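PDB 7CIW: agmatine N-acetyltransferase from Drosophila melanogaster, which transfers the acetyl group of acetyl-CoA to agmatine and probably also acylates arylalkylamines such as serotonin and dopamine. Local coordinates for residues R12-G17 with S55-G60; T61-L66 with E148-R153; P123-V128 with H159-V164; L186-H191 with E207-F212. The protein carries 1 engineered substitution. One frame throughout, in Å; residues are numbered along the deposited sequence.

Overall arrangement
From the N terminus, the chain leaves strand 10-13, runs through three helices and returns at residues 55-60, where interaction 1 closes this helical excursion. Interaction 2 begins directly after it: strand 62-67, neighbour of strand 10-13 in the sheet, receives helix 142-156 on one face, and R153 of that helix reaches back to F59 of interaction 1. Interaction 3 crosses interaction 2 along the chain, because its two strands precede and follow the same helix; L126 and V128 pack on V150. Interaction 4 comes last in series and closes a loop without helix or strand. It meets interaction 3 through the backbone bond of V164 to F212, while interactions 1 and 4 lie about 29 Å apart between centres.

Interaction 1: R12-G17 with S55-G60; sequences RQVDVG and SNVPFG
With CG anti to the backbone N (chi1 -175°) and an extended chain beyond it, Q13 carries its amide to the carbonyl of G60, while V57 holds CG1 anti to its own N (chi1 173°), between V14 and V16. The Q13 NE2 to G60 O hydrogen bond is 2.9 Å long but bent, 131° at the hydrogen, and the acceptor stands well out of the amide plane of Q13. Beside this bond, V57 CG1 touches V14 CG1 at 3.9 Å, the two side chains crossing at about a right angle. The same methyl meets V16 CG1 at 3.8 Å, and V16 CG1 also rests on P58 CA at 3.7 Å. A water lies 3.1 Å from V14 O and 2.9 Å from V57 O and bridges the two carbonyls, though with other acceptors nearby its two protons cannot serve all of them. V14 and V57 both continue onto L22 of helix 19-30, so the contact ties the end of strand 10-13 to the turn before strand 62-67 in this GNAT domain. The chemistry is thus divided: a small valine cluster supplies the apolar packing, and one bent hydrogen bond from the Q13 amide with a shared water supplies the polar link between strand end and turn.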
loop_
_atom_site.group_PDB
_atom_site.type_symbol
_atom_site.label_atom_id
_atom_site.label_comp_id
_atom_site.label_asym_id
_atom_site.label_seq_id
_atom_site.Cartn_x
_atom_site.Cartn_y
_atom_site.Cartn_z
ATOM N N ARG A 12 -1.616 10.203 13.926
ATOM C CA ARG A 12 -3.052 10.403 14.073
ATOM C C ARG A 12 -3.792 9.553 13.056
ATOM O O ARG A 12 -3.269 9.215 11.994
ATOM C CB ARG A 12 -3.462 11.871 13.869
ATOM C CG ARG A 12 -2.704 12.868 14.715
ATOM C CD ARG A 12 -3.287 12.941 16.114
ATOM N NE ARG A 12 -4.691 13.355 16.133
ATOM C CZ ARG A 12 -5.107 14.616 16.020
ATOM N NH1 ARG A 12 -4.224 15.598 15.884
ATOM N NH2 ARG A 12 -6.405 14.895 16.046
ATOM N N GLN A 13 -5.038 9.242 13.382
ATOM C CA GLN A 13 -5.922 8.591 12.430
ATOM C C GLN A 13 -6.474 9.625 11.460
ATOM O O GLN A 13 -6.854 10.730 11.861
ATOM C CB GLN A 13 -7.060 7.895 13.173
ATOM C CG GLN A 13 -8.001 7.080 12.317
ATOM C CD GLN A 13 -9.129 6.511 13.152
ATOM O OE1 GLN A 13 -10.036 7.234 13.555
ATOM N NE2 GLN A 13 -9.060 5.222 13.445
ATOM N N VAL A 14 -6.508 9.268 10.175
ATOM C CA VAL A 14 -7.124 10.135 9.180
ATOM C C VAL A 14 -8.633 10.113 9.372
ATOM O O VAL A 14 -9.259 9.044 9.373
ATOM C CB VAL A 14 -6.746 9.693 7.760
ATOM C CG1 VAL A 14 -7.382 10.618 6.724
ATOM C CG2 VAL A 14 -5.237 9.663 7.601
ATOM N N ASP A 15 -9.228 11.288 9.520
ATOM C CA ASP A 15 -10.656 11.374 9.775
ATOM C C ASP A 15 -11.424 11.593 8.481
ATOM O O ASP A 15 -10.941 12.250 7.554
ATOM C CB ASP A 15 -10.968 12.497 10.762
ATOM C CG ASP A 15 -12.432 12.539 11.136
ATOM O OD1 ASP A 15 -13.068 13.598 10.934
ATOM O OD2 ASP A 15 -12.949 11.502 11.612
ATOM N N VAL A 16 -12.627 11.025 8.423
ATOM C CA VAL A 16 -13.504 11.217 7.278
ATOM C C VAL A 16 -13.903 12.688 7.250
ATOM O O VAL A 16 -14.708 13.143 8.070
ATOM C CB VAL A 16 -14.722 10.275 7.346
ATOM C CG1 VAL A 16 -14.312 8.864 6.941
ATOM C CG2 VAL A 16 -15.306 10.257 8.757
ATOM N N GLY A 17 -13.308 13.451 6.335
ATOM C CA GLY A 17 -13.429 14.897 6.359
ATOM C C GLY A 17 -12.101 15.556 6.667
ATOM O O GLY A 17 -12.017 16.482 7.480
ATOM N N SER A 55 -11.014 5.525 -0.274
ATOM C CA SER A 55 -12.120 4.677 0.157
ATOM C C SER A 55 -11.784 3.868 1.405
ATOM O O SER A 55 -12.683 3.267 1.998
ATOM C CB SER A 55 -12.542 3.737 -0.975
ATOM O OG SER A 55 -11.635 2.661 -1.143
ATOM N N ASN A 56 -10.520 3.840 1.818
ATOM C CA ASN A 56 -10.141 3.134 3.029
ATOM C C ASN A 56 -10.241 3.992 4.275
ATOM O O ASN A 56 -10.202 3.447 5.382
ATOM C CB ASN A 56 -8.711 2.595 2.893
ATOM C CG ASN A 56 -8.604 1.569 1.824
ATOM O OD1 ASN A 56 -9.035 0.426 1.998
ATOM N ND2 ASN A 56 -8.052 1.963 0.683
ATOM N N VAL A 57 -10.368 5.313 4.119
ATOM C CA VAL A 57 -10.429 6.192 5.289
ATOM C C VAL A 57 -11.581 5.841 6.221
ATOM O O VAL A 57 -11.377 5.847 7.444
ATOM C CB VAL A 57 -10.429 7.661 4.845
ATOM C CG1 VAL A 57 -10.673 8.586 6.038
ATOM C CG2 VAL A 57 -9.094 7.985 4.166
ATOM N N PRO A 58 -12.785 5.488 5.748
ATOM C CA PRO A 58 -13.876 5.206 6.704
ATOM C C PRO A 58 -13.621 4.008 7.601
ATOM O O PRO A 58 -14.299 3.868 8.624
ATOM C CB PRO A 58 -15.089 4.967 5.795
ATOM C CG PRO A 58 -14.770 5.740 4.554
ATOM C CD PRO A 58 -13.294 5.509 4.361
ATOM N N PHE A 59 -12.681 3.132 7.243
ATOM C CA PHE A 59 -12.365 1.976 8.070
ATOM C C PHE A 59 -11.577 2.335 9.317
ATOM O O PHE A 59 -11.398 1.466 10.172
ATOM C CB PHE A 59 -11.565 0.948 7.272
ATOM C CG PHE A 59 -12.292 0.386 6.097
ATOM C CD1 PHE A 59 -13.566 -0.140 6.238
ATOM C CD2 PHE A 59 -11.702 0.393 4.842
ATOM C CE1 PHE A 59 -14.235 -0.664 5.153
ATOM C CE2 PHE A 59 -12.374 -0.122 3.746
ATOM C CZ PHE A 59 -13.642 -0.654 3.906
ATOM N N GLY A 60 -11.088 3.567 9.441
ATOM C CA GLY A 60 -10.263 3.893 10.590
ATOM C C GLY A 60 -8.907 3.237 10.562
ATOM O O GLY A 60 -8.272 3.082 11.605
HETATM O O HOH W 1 -8.749 6.132 8.553
#

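Interaction 2: T61-L66 with E148-R153; sequences TCFVAL and ETVAQR
T149 sets its CG2 methyl squarely on the F63 ring, 3.6 Å from the ring centroid and only 9° off the normal, a CH-pi contact over the centre of one face. That methyl lies anti to the backbone N of T149, which turns it toward the strand and leaves OG1 on another branch. Two neighbours approach the same ring obliquely: V150 CG2 meets F63 CD2 at 4.1 Å, and R153 CB meets F63 CZ at 4.0 Å. The aliphatic part of R153 then passes on to T61, whose CG2 lies 3.7 Å from R153 CG, with the two side chains at about a right angle. Ring and guanidinium planes are 86° apart, so the arginine does not stack on the phenylalanine; it packs by its methylenes.

This is helix-on-sheet packing in the GNAT fold. Segment 148-153 of helix 142-156 runs roughly antiparallel to strand 62-66, at 148°, with 9.2 Å between the axes of the two segments, and the helix is the one that follows strand 125-133, the strand carrying the CoA-binding residues L131 and V133.

Further out, polar bonds hold the first shell. The bend of R153 at chi2 turns the chain aside at CD, and its NH2 is hydrogen-bonded to F59 O. T149 OG1 bonds to R145 O within the helix and to K3 NZ, and T61 OG1 bonds to A77 O on strand 70-80. V75 of that strand touches both F63 and V150, while Q13 packs against F63 from strand 10-13.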
loop_
_atom_site.group_PDB
_atom_site.type_symbol
_atom_site.label_atom_id
_atom_site.label_comp_id
_atom_site.label_asym_id
_atom_site.label_seq_id
_atom_site.Cartn_x
_atom_site.Cartn_y
_atom_site.Cartn_z
ATOM N N THR A 61 -8.451 2.843 9.379
ATOM C CA THR A 61 -7.220 2.081 9.222
ATOM C C THR A 61 -6.176 2.876 8.448
ATOM O O THR A 61 -5.216 2.296 7.926
ATOM C CB THR A 61 -7.519 0.759 8.519
ATOM O OG1 THR A 61 -8.383 1.012 7.407
ATOM C CG2 THR A 61 -8.212 -0.190 9.480
ATOM N N CYS A 62 -6.350 4.187 8.364
ATOM C CA CYS A 62 -5.439 5.077 7.659
ATOM C C CYS A 62 -4.852 6.046 8.674
ATOM O O CYS A 62 -5.596 6.616 9.480
ATOM C CB CYS A 62 -6.184 5.831 6.566
ATOM S SG CYS A 62 -6.750 4.752 5.247
ATOM N N PHE A 63 -3.523 6.199 8.670
ATOM C CA PHE A 63 -2.840 6.992 9.685
ATOM C C PHE A 63 -1.824 7.925 9.047
ATOM O O PHE A 63 -1.259 7.626 7.996
ATOM C CB PHE A 63 -2.143 6.093 10.721
ATOM C CG PHE A 63 -3.086 5.169 11.429
ATOM C CD1 PHE A 63 -3.719 5.565 12.591
ATOM C CD2 PHE A 63 -3.350 3.913 10.919
ATOM C CE1 PHE A 63 -4.603 4.714 13.243
ATOM C CE2 PHE A 63 -4.225 3.058 11.562
ATOM C CZ PHE A 63 -4.858 3.465 12.722
ATOM N N VAL A 64 -1.601 9.070 9.698
ATOM C CA VAL A 64 -0.588 10.020 9.258
ATOM C C VAL A 64 0.313 10.398 10.420
ATOM O O VAL A 64 -0.093 10.387 11.586
ATOM C CB VAL A 64 -1.213 11.286 8.637
ATOM C CG1 VAL A 64 -1.889 10.943 7.316
ATOM C CG2 VAL A 64 -2.196 11.953 9.603
ATOM N N ALA A 65 1.550 10.751 10.089
ATOM C CA ALA A 65 2.459 11.397 11.025
ATOM C C ALA A 65 2.456 12.897 10.754
ATOM O O ALA A 65 2.596 13.324 9.602
ATOM C CB ALA A 65 3.876 10.832 10.892
ATOM N N LEU A 66 2.268 13.680 11.814
ATOM C CA LEU A 66 2.112 15.125 11.753
ATOM C C LEU A 66 3.299 15.802 12.415
ATOM O O LEU A 66 3.764 15.360 13.467
ATOM C CB LEU A 66 0.844 15.582 12.482
ATOM C CG LEU A 66 -0.531 15.237 11.948
ATOM C CD1 LEU A 66 -1.603 15.797 12.893
ATOM C CD2 LEU A 66 -0.678 15.809 10.556
ATOM N N GLU A 148 3.610 -0.380 12.385
ATOM C CA GLU A 148 3.264 -0.905 13.701
ATOM C C GLU A 148 1.896 -0.404 14.149
ATOM O O GLU A 148 1.124 -1.146 14.771
ATOM C CB GLU A 148 4.341 -0.527 14.714
ATOM C CG GLU A 148 5.675 -1.224 14.441
ATOM C CD GLU A 148 5.737 -2.627 15.028
ATOM O OE1 GLU A 148 4.694 -3.124 15.505
ATOM O OE2 GLU A 148 6.831 -3.236 15.009
ATOM N N THR A 149 1.572 0.848 13.827
ATOM C CA THR A 149 0.251 1.375 14.168
ATOM C C THR A 149 -0.843 0.595 13.464
ATOM O O THR A 149 -1.886 0.290 14.058
ATOM C CB THR A 149 0.179 2.861 13.806
ATOM O OG1 THR A 149 1.234 3.552 14.484
ATOM C CG2 THR A 149 -1.168 3.460 14.202
ATOM N N VAL A 150 -0.620 0.258 12.191
ATOM C CA VAL A 150 -1.583 -0.548 11.449
ATOM C C VAL A 150 -1.727 -1.924 12.080
ATOM O O VAL A 150 -2.840 -2.445 12.212
ATOM C CB VAL A 150 -1.169 -0.646 9.974
ATOM C CG1 VAL A 150 -2.028 -1.694 9.246
ATOM C CG2 VAL A 150 -1.291 0.727 9.330
ATOM N N ALA A 151 -0.601 -2.554 12.452
ATOM C CA ALA A 151 -0.689 -3.874 13.065
ATOM C C ALA A 151 -1.533 -3.849 14.332
ATOM O O ALA A 151 -2.310 -4.776 14.579
ATOM C CB ALA A 151 0.706 -4.420 13.383
ATOM N N GLN A 152 -1.374 -2.816 15.164
ATOM C CA GLN A 152 -2.168 -2.747 16.390
ATOM C C GLN A 152 -3.639 -2.525 16.079
ATOM O O GLN A 152 -4.516 -3.098 16.739
ATOM C CB GLN A 152 -1.656 -1.634 17.310
ATOM C CG GLN A 152 -2.400 -1.588 18.644
ATOM C CD GLN A 152 -2.259 -2.885 19.427
ATOM O OE1 GLN A 152 -1.149 -3.354 19.654
ATOM N NE2 GLN A 152 -3.387 -3.473 19.836
ATOM N N ARG A 153 -3.927 -1.702 15.073
ATOM C CA ARG A 153 -5.308 -1.518 14.651
ATOM C C ARG A 153 -5.891 -2.828 14.145
ATOM O O ARG A 153 -7.062 -3.145 14.401
ATOM C CB ARG A 153 -5.366 -0.427 13.582
ATOM C CG ARG A 153 -6.708 -0.230 12.909
ATOM C CD ARG A 153 -7.763 0.254 13.875
ATOM N NE ARG A 153 -8.947 0.720 13.154
ATOM C CZ ARG A 153 -10.133 0.911 13.713
ATOM N NH1 ARG A 153 -10.297 0.675 15.007
ATOM N NH2 ARG A 153 -11.155 1.328 12.974
#

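Interaction 3: P123-V128 with H159-V164; sequences PSCLHV and HQLVSV. With G0R (N-(4-carbamimidamidobutyl)ethanamide), chain C.
The imidazole of H159 has L126 N over one face, 3.8 Å above the plane and offset toward the rim, and S124 at its edge. L126 CB adds a CH-pi contact to this ring, 4.2 Å from its centroid. S124 OG and H159 ND1 are hydrogen-bonded at 2.8 Å. An alanine in place of H159 would probably leave S124 OG without this mate and open a gap beside L126.

The second imidazole, H127, takes S163 OG at its edge and in its plane; H127 ND1 and S163 OG are hydrogen-bonded at 2.8 Å. Chi1 of 57° places S163 OG between its own backbone N and carbonyl carbon, where it also comes within 3.2 Å of C125 SG. On the other face of the sheet from H127 and S163, V128 CB touches V164 CG2 at 3.9 Å, the two valines side by side and pointing the same way.

Between these groups the backbones zip in parallel register. L126 N donates to L161 O, S163 N to L126 O, and V128 N to S163 O. Nearer the start of both segments, a water donates to S124 O and accepts from Q160 N.

V164 CG2 ends 3.7 Å from C1 of the bound acetylagmatine. Adjacent parallel strands joined through helix 142-156 form a beta-alpha-beta crossover, here at the core of the GNAT fold and reaching the product pocket at V128 and V164.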
loop_
_atom_site.group_PDB
_atom_site.type_symbol
_atom_site.label_atom_id
_atom_site.label_comp_id
_atom_site.label_asym_id
_atom_site.label_seq_id
_atom_site.Cartn_x
_atom_site.Cartn_y
_atom_site.Cartn_z
ATOM N N PRO A 123 -9.858 -15.786 8.282
ATOM C CA PRO A 123 -11.087 -15.266 7.667
ATOM C C PRO A 123 -10.909 -13.944 6.950
ATOM O O PRO A 123 -11.741 -13.607 6.095
ATOM C CB PRO A 123 -12.042 -15.110 8.860
ATOM C CG PRO A 123 -11.166 -14.996 10.038
ATOM C CD PRO A 123 -9.931 -15.797 9.754
ATOM N N SER A 124 -9.842 -13.210 7.243
ATOM C CA SER A 124 -9.685 -11.854 6.746
ATOM C C SER A 124 -8.232 -11.448 6.919
ATOM O O SER A 124 -7.465 -12.086 7.640
ATOM C CB SER A 124 -10.595 -10.879 7.493
ATOM O OG SER A 124 -10.207 -10.786 8.857
ATOM N N CYS A 125 -7.878 -10.343 6.274
ATOM C CA CYS A 125 -6.536 -9.801 6.393
ATOM C C CYS A 125 -6.637 -8.283 6.322
ATOM O O CYS A 125 -7.511 -7.746 5.643
ATOM C CB CYS A 125 -5.628 -10.366 5.281
ATOM S SG CYS A 125 -3.882 -9.866 5.331
ATOM N N LEU A 126 -5.770 -7.597 7.058
ATOM C CA LEU A 126 -5.642 -6.151 6.908
ATOM C C LEU A 126 -4.521 -5.877 5.915
ATOM O O LEU A 126 -3.359 -6.184 6.186
ATOM C CB LEU A 126 -5.361 -5.481 8.253
ATOM C CG LEU A 126 -5.368 -3.957 8.283
ATOM C CD1 LEU A 126 -6.640 -3.394 7.677
ATOM C CD2 LEU A 126 -5.242 -3.484 9.723
ATOM N N HIS A 127 -4.866 -5.306 4.770
ATOM C CA HIS A 127 -3.899 -5.092 3.703
ATOM C C HIS A 127 -3.443 -3.640 3.664
ATOM O O HIS A 127 -4.273 -2.727 3.649
ATOM C CB HIS A 127 -4.516 -5.479 2.361
ATOM C CG HIS A 127 -3.543 -5.463 1.229
ATOM N ND1 HIS A 127 -2.664 -6.497 0.993
ATOM C CD2 HIS A 127 -3.284 -4.523 0.286
ATOM C CE1 HIS A 127 -1.917 -6.205 -0.058
ATOM N NE2 HIS A 127 -2.267 -5.012 -0.502
ATOM N N VAL A 128 -2.131 -3.428 3.606
ATOM C CA VAL A 128 -1.569 -2.080 3.511
ATOM C C VAL A 128 -1.488 -1.696 2.036
ATOM O O VAL A 128 -0.707 -2.275 1.275
ATOM C CB VAL A 128 -0.200 -1.991 4.189
ATOM C CG1 VAL A 128 0.424 -0.614 3.968
ATOM C CG2 VAL A 128 -0.346 -2.303 5.676
ATOM N N HIS A 159 -8.274 -8.989 13.139
ATOM C CA HIS A 159 -7.529 -9.606 12.048
ATOM C C HIS A 159 -6.390 -10.449 12.599
ATOM O O HIS A 159 -5.763 -10.105 13.600
ATOM C CB HIS A 159 -6.972 -8.548 11.098
ATOM C CG HIS A 159 -8.030 -7.795 10.359
ATOM N ND1 HIS A 159 -8.800 -8.369 9.369
ATOM C CD2 HIS A 159 -8.471 -6.524 10.492
ATOM C CE1 HIS A 159 -9.661 -7.478 8.914
ATOM N NE2 HIS A 159 -9.486 -6.350 9.579
ATOM N N GLN A 160 -6.122 -11.565 11.930
ATOM C CA GLN A 160 -5.026 -12.442 12.315
ATOM C C GLN A 160 -3.812 -12.283 11.414
ATOM O O GLN A 160 -2.799 -12.959 11.621
ATOM C CB GLN A 160 -5.502 -13.898 12.309
ATOM C CG GLN A 160 -6.620 -14.154 13.332
ATOM C CD GLN A 160 -7.334 -15.461 13.088
ATOM O OE1 GLN A 160 -6.697 -16.490 12.881
ATOM N NE2 GLN A 160 -8.665 -15.430 13.101
ATOM N N LEU A 161 -3.878 -11.382 10.442
ATOM C CA LEU A 161 -2.829 -11.275 9.442
ATOM C C LEU A 161 -2.817 -9.855 8.907
ATOM O O LEU A 161 -3.875 -9.235 8.776
ATOM C CB LEU A 161 -3.058 -12.268 8.298
ATOM C CG LEU A 161 -1.871 -12.537 7.366
ATOM C CD1 LEU A 161 -0.814 -13.384 8.083
ATOM C CD2 LEU A 161 -2.348 -13.225 6.083
ATOM N N VAL A 162 -1.613 -9.349 8.629
ATOM C CA VAL A 162 -1.392 -8.123 7.862
ATOM C C VAL A 162 -0.636 -8.517 6.605
ATOM O O VAL A 162 0.270 -9.349 6.671
ATOM C CB VAL A 162 -0.588 -7.068 8.652
ATOM C CG1 VAL A 162 -0.307 -5.821 7.798
ATOM C CG2 VAL A 162 -1.308 -6.687 9.936
ATOM N N SER A 163 -1.010 -7.939 5.464
ATOM C CA SER A 163 -0.294 -8.184 4.214
ATOM C C SER A 163 0.071 -6.860 3.560
ATOM O O SER A 163 -0.565 -5.834 3.801
ATOM C CB SER A 163 -1.113 -9.035 3.239
ATOM O OG SER A 163 -2.373 -8.432 2.957
ATOM N N VAL A 164 1.108 -6.893 2.715
ATOM C CA VAL A 164 1.555 -5.677 2.039
ATOM C C VAL A 164 2.336 -6.055 0.780
ATOM O O VAL A 164 3.171 -6.966 0.815
ATOM C CB VAL A 164 2.385 -4.795 3.000
ATOM C CG1 VAL A 164 3.610 -5.567 3.553
ATOM C CG2 VAL A 164 2.815 -3.490 2.322
HETATM C C10 G0R C . -1.615 2.692 -6.317
HETATM N N12 G0R C . -0.924 3.407 -7.383
HETATM C C1 G0R C . 2.419 -0.257 0.551
HETATM C C2 G0R C . 2.423 0.252 -0.888
HETATM C C5 G0R C . 2.202 -0.247 -3.357
HETATM C C6 G0R C . 0.775 -0.175 -3.905
HETATM C C7 G0R C . 0.733 0.084 -5.415
HETATM C C8 G0R C . 0.366 1.512 -5.838
HETATM N N4 G0R C . 2.209 -0.686 -1.971
HETATM N N9 G0R C . -1.028 1.828 -5.619
HETATM N N11 G0R C . -3.002 2.974 -6.042
HETATM O O3 G0R C . 2.587 1.405 -1.112
HETATM O O HOH W 2 -8.096 -12.800 10.279
#

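Interaction 4: L186-H191 with E207-F212; sequences LRYVDH and ESVQTF
L186 and V209 meet across an antiparallel hydrogen-bonded pair, L186 N giving to V209 O at 3.0 Å and V209 N to L186 O at 2.9 Å. One residue on, R187 and S208 form the non-hydrogen-bonded pair, and Y188 N then donates to E207 O at 3.1 Å. A water extends this link, donating to E207 O and accepting from V189 N.

Charge contributes one salt bridge, R187 NH2 to E207 OE1, whose 2.5 Å length is doubtfully short. The two side chains run side by side in the same direction, with guanidinium and carboxylate planes 75° apart.

Apolar and ring contacts complete the set. L186 CB touches V209 CG1 at 3.7 Å, and the Y188 ring lays one face over S208 CA, its CE2 being 3.3 Å from S208 N. Y188 OH is hydrogen-bonded to T167 O, the backbone of a CoA-binding residue. An alanine in place of Y188 would probably leave T167 O without that hydroxyl and uncover the backbone around S208.

The arrangement is an antiparallel strand pair with a 3-10 segment at 188-190 leading off the first strand; strand 181-187 is the outermost on this side of the GNAT sheet, and 208-215 lies between it and 161-166.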
loop_
_atom_site.group_PDB
_atom_site.type_symbol
_atom_site.label_atom_id
_atom_site.label_comp_id
_atom_site.label_asym_id
_atom_site.label_seq_id
_atom_site.Cartn_x
_atom_site.Cartn_y
_atom_site.Cartn_z
ATOM N N LEU A 186 7.017 -11.282 -7.787
ATOM C CA LEU A 186 6.683 -11.176 -9.202
ATOM C C LEU A 186 7.592 -10.125 -9.813
ATOM O O LEU A 186 7.512 -8.951 -9.447
ATOM C CB LEU A 186 5.212 -10.811 -9.397
ATOM C CG LEU A 186 4.730 -10.512 -10.817
ATOM C CD1 LEU A 186 5.101 -11.646 -11.756
ATOM C CD2 LEU A 186 3.215 -10.277 -10.786
ATOM N N ARG A 187 8.451 -10.541 -10.748
ATOM C CA ARG A 187 9.354 -9.611 -11.408
ATOM C C ARG A 187 8.617 -8.798 -12.458
ATOM O O ARG A 187 7.805 -9.334 -13.217
ATOM C CB ARG A 187 10.512 -10.352 -12.071
ATOM C CG ARG A 187 11.358 -11.148 -11.104
ATOM C CD ARG A 187 12.628 -11.633 -11.800
ATOM N NE ARG A 187 13.799 -10.900 -11.322
ATOM C CZ ARG A 187 14.394 -9.912 -11.986
ATOM N NH1 ARG A 187 13.938 -9.530 -13.172
ATOM N NH2 ARG A 187 15.448 -9.301 -11.463
ATOM N N TYR A 188 8.926 -7.502 -12.517
ATOM C CA TYR A 188 8.183 -6.626 -13.416
ATOM C C TYR A 188 8.397 -7.001 -14.872
ATOM O O TYR A 188 7.470 -6.873 -15.679
ATOM C CB TYR A 188 8.570 -5.165 -13.191
ATOM C CG TYR A 188 8.202 -4.681 -11.807
ATOM C CD1 TYR A 188 6.890 -4.716 -11.372
ATOM C CD2 TYR A 188 9.170 -4.216 -10.938
ATOM C CE1 TYR A 188 6.549 -4.284 -10.113
ATOM C CE2 TYR A 188 8.835 -3.776 -9.668
ATOM C CZ TYR A 188 7.520 -3.822 -9.268
ATOM O OH TYR A 188 7.169 -3.386 -8.008
ATOM N N VAL A 189 9.596 -7.472 -15.228
ATOM C CA VAL A 189 9.832 -7.856 -16.622
ATOM C C VAL A 189 9.002 -9.066 -17.035
ATOM O O VAL A 189 8.826 -9.307 -18.239
ATOM C CB VAL A 189 11.316 -8.159 -16.887
ATOM C CG1 VAL A 189 12.159 -6.914 -16.707
ATOM C CG2 VAL A 189 11.808 -9.285 -15.994
ATOM N N ASP A 190 8.516 -9.850 -16.078
ATOM C CA ASP A 190 7.741 -11.054 -16.353
ATOM C C ASP A 190 6.252 -10.779 -16.506
ATOM O O ASP A 190 5.507 -11.705 -16.840
ATOM C CB ASP A 190 7.926 -12.087 -15.228
ATOM C CG ASP A 190 9.348 -12.632 -15.144
ATOM O OD1 ASP A 190 10.082 -12.574 -16.159
ATOM O OD2 ASP A 190 9.716 -13.147 -14.062
ATOM N N HIS A 191 5.787 -9.550 -16.253
ATOM C CA HIS A 191 4.355 -9.253 -16.246
ATOM C C HIS A 191 3.978 -8.451 -17.490
ATOM O O HIS A 191 4.310 -7.267 -17.597
ATOM C CB HIS A 191 3.933 -8.512 -14.975
ATOM C CG HIS A 191 2.452 -8.330 -14.874
ATOM N ND1 HIS A 191 1.604 -9.361 -14.536
ATOM C CD2 HIS A 191 1.664 -7.258 -15.121
ATOM C CE1 HIS A 191 0.356 -8.926 -14.555
ATOM N NE2 HIS A 191 0.365 -7.654 -14.914
ATOM N N GLU A 207 13.006 -4.158 -8.895
ATOM C CA GLU A 207 12.895 -5.167 -9.934
ATOM C C GLU A 207 11.679 -6.065 -9.794
ATOM O O GLU A 207 11.362 -6.786 -10.744
ATOM C CB GLU A 207 14.140 -6.064 -9.946
ATOM C CG GLU A 207 15.446 -5.342 -10.095
ATOM C CD GLU A 207 16.615 -6.297 -9.969
ATOM O OE1 GLU A 207 16.650 -7.291 -10.727
ATOM O OE2 GLU A 207 17.490 -6.061 -9.106
ATOM N N SER A 208 11.002 -6.058 -8.647
ATOM C CA SER A 208 9.916 -7.000 -8.406
ATOM C C SER A 208 8.958 -6.420 -7.381
ATOM O O SER A 208 9.309 -5.507 -6.629
ATOM C CB SER A 208 10.449 -8.331 -7.887
ATOM O OG SER A 208 11.104 -8.113 -6.645
ATOM N N VAL A 209 7.742 -6.963 -7.349
ATOM C CA VAL A 209 6.830 -6.728 -6.237
ATOM C C VAL A 209 6.932 -7.932 -5.311
ATOM O O VAL A 209 6.755 -9.084 -5.733
ATOM C CB VAL A 209 5.383 -6.469 -6.710
ATOM C CG1 VAL A 209 4.918 -7.502 -7.729
ATOM C CG2 VAL A 209 4.406 -6.373 -5.508
ATOM N N GLN A 210 7.261 -7.670 -4.054
ATOM C CA GLN A 210 7.463 -8.706 -3.049
ATOM C C GLN A 210 6.371 -8.567 -1.999
ATOM O O GLN A 210 6.303 -7.543 -1.312
ATOM C CB GLN A 210 8.835 -8.570 -2.402
ATOM C CG GLN A 210 9.981 -8.715 -3.377
ATOM C CD GLN A 210 11.294 -8.492 -2.697
ATOM O OE1 GLN A 210 11.866 -9.420 -2.142
ATOM N NE2 GLN A 210 11.768 -7.252 -2.704
ATOM N N THR A 211 5.535 -9.592 -1.868
ATOM C CA THR A 211 4.435 -9.548 -0.915
ATOM C C THR A 211 4.861 -10.176 0.402
ATOM O O THR A 211 5.370 -11.300 0.423
ATOM C CB THR A 211 3.213 -10.263 -1.478
ATOM O OG1 THR A 211 2.813 -9.597 -2.678
ATOM C CG2 THR A 211 2.050 -10.213 -0.482
ATOM N N PHE A 212 4.645 -9.443 1.494
ATOM C CA PHE A 212 4.996 -9.879 2.838
ATOM C C PHE A 212 3.745 -9.933 3.705
ATOM O O PHE A 212 2.788 -9.177 3.491
ATOM C CB PHE A 212 5.995 -8.924 3.489
ATOM C CG PHE A 212 7.378 -8.962 2.899
ATOM C CD1 PHE A 212 7.686 -8.259 1.736
ATOM C CD2 PHE A 212 8.386 -9.655 3.546
ATOM C CE1 PHE A 212 8.973 -8.274 1.225
ATOM C CE2 PHE A 212 9.668 -9.679 3.039
ATOM C CZ PHE A 212 9.964 -8.992 1.875
HETATM O O HOH W 3 12.032 -6.869 -13.355
#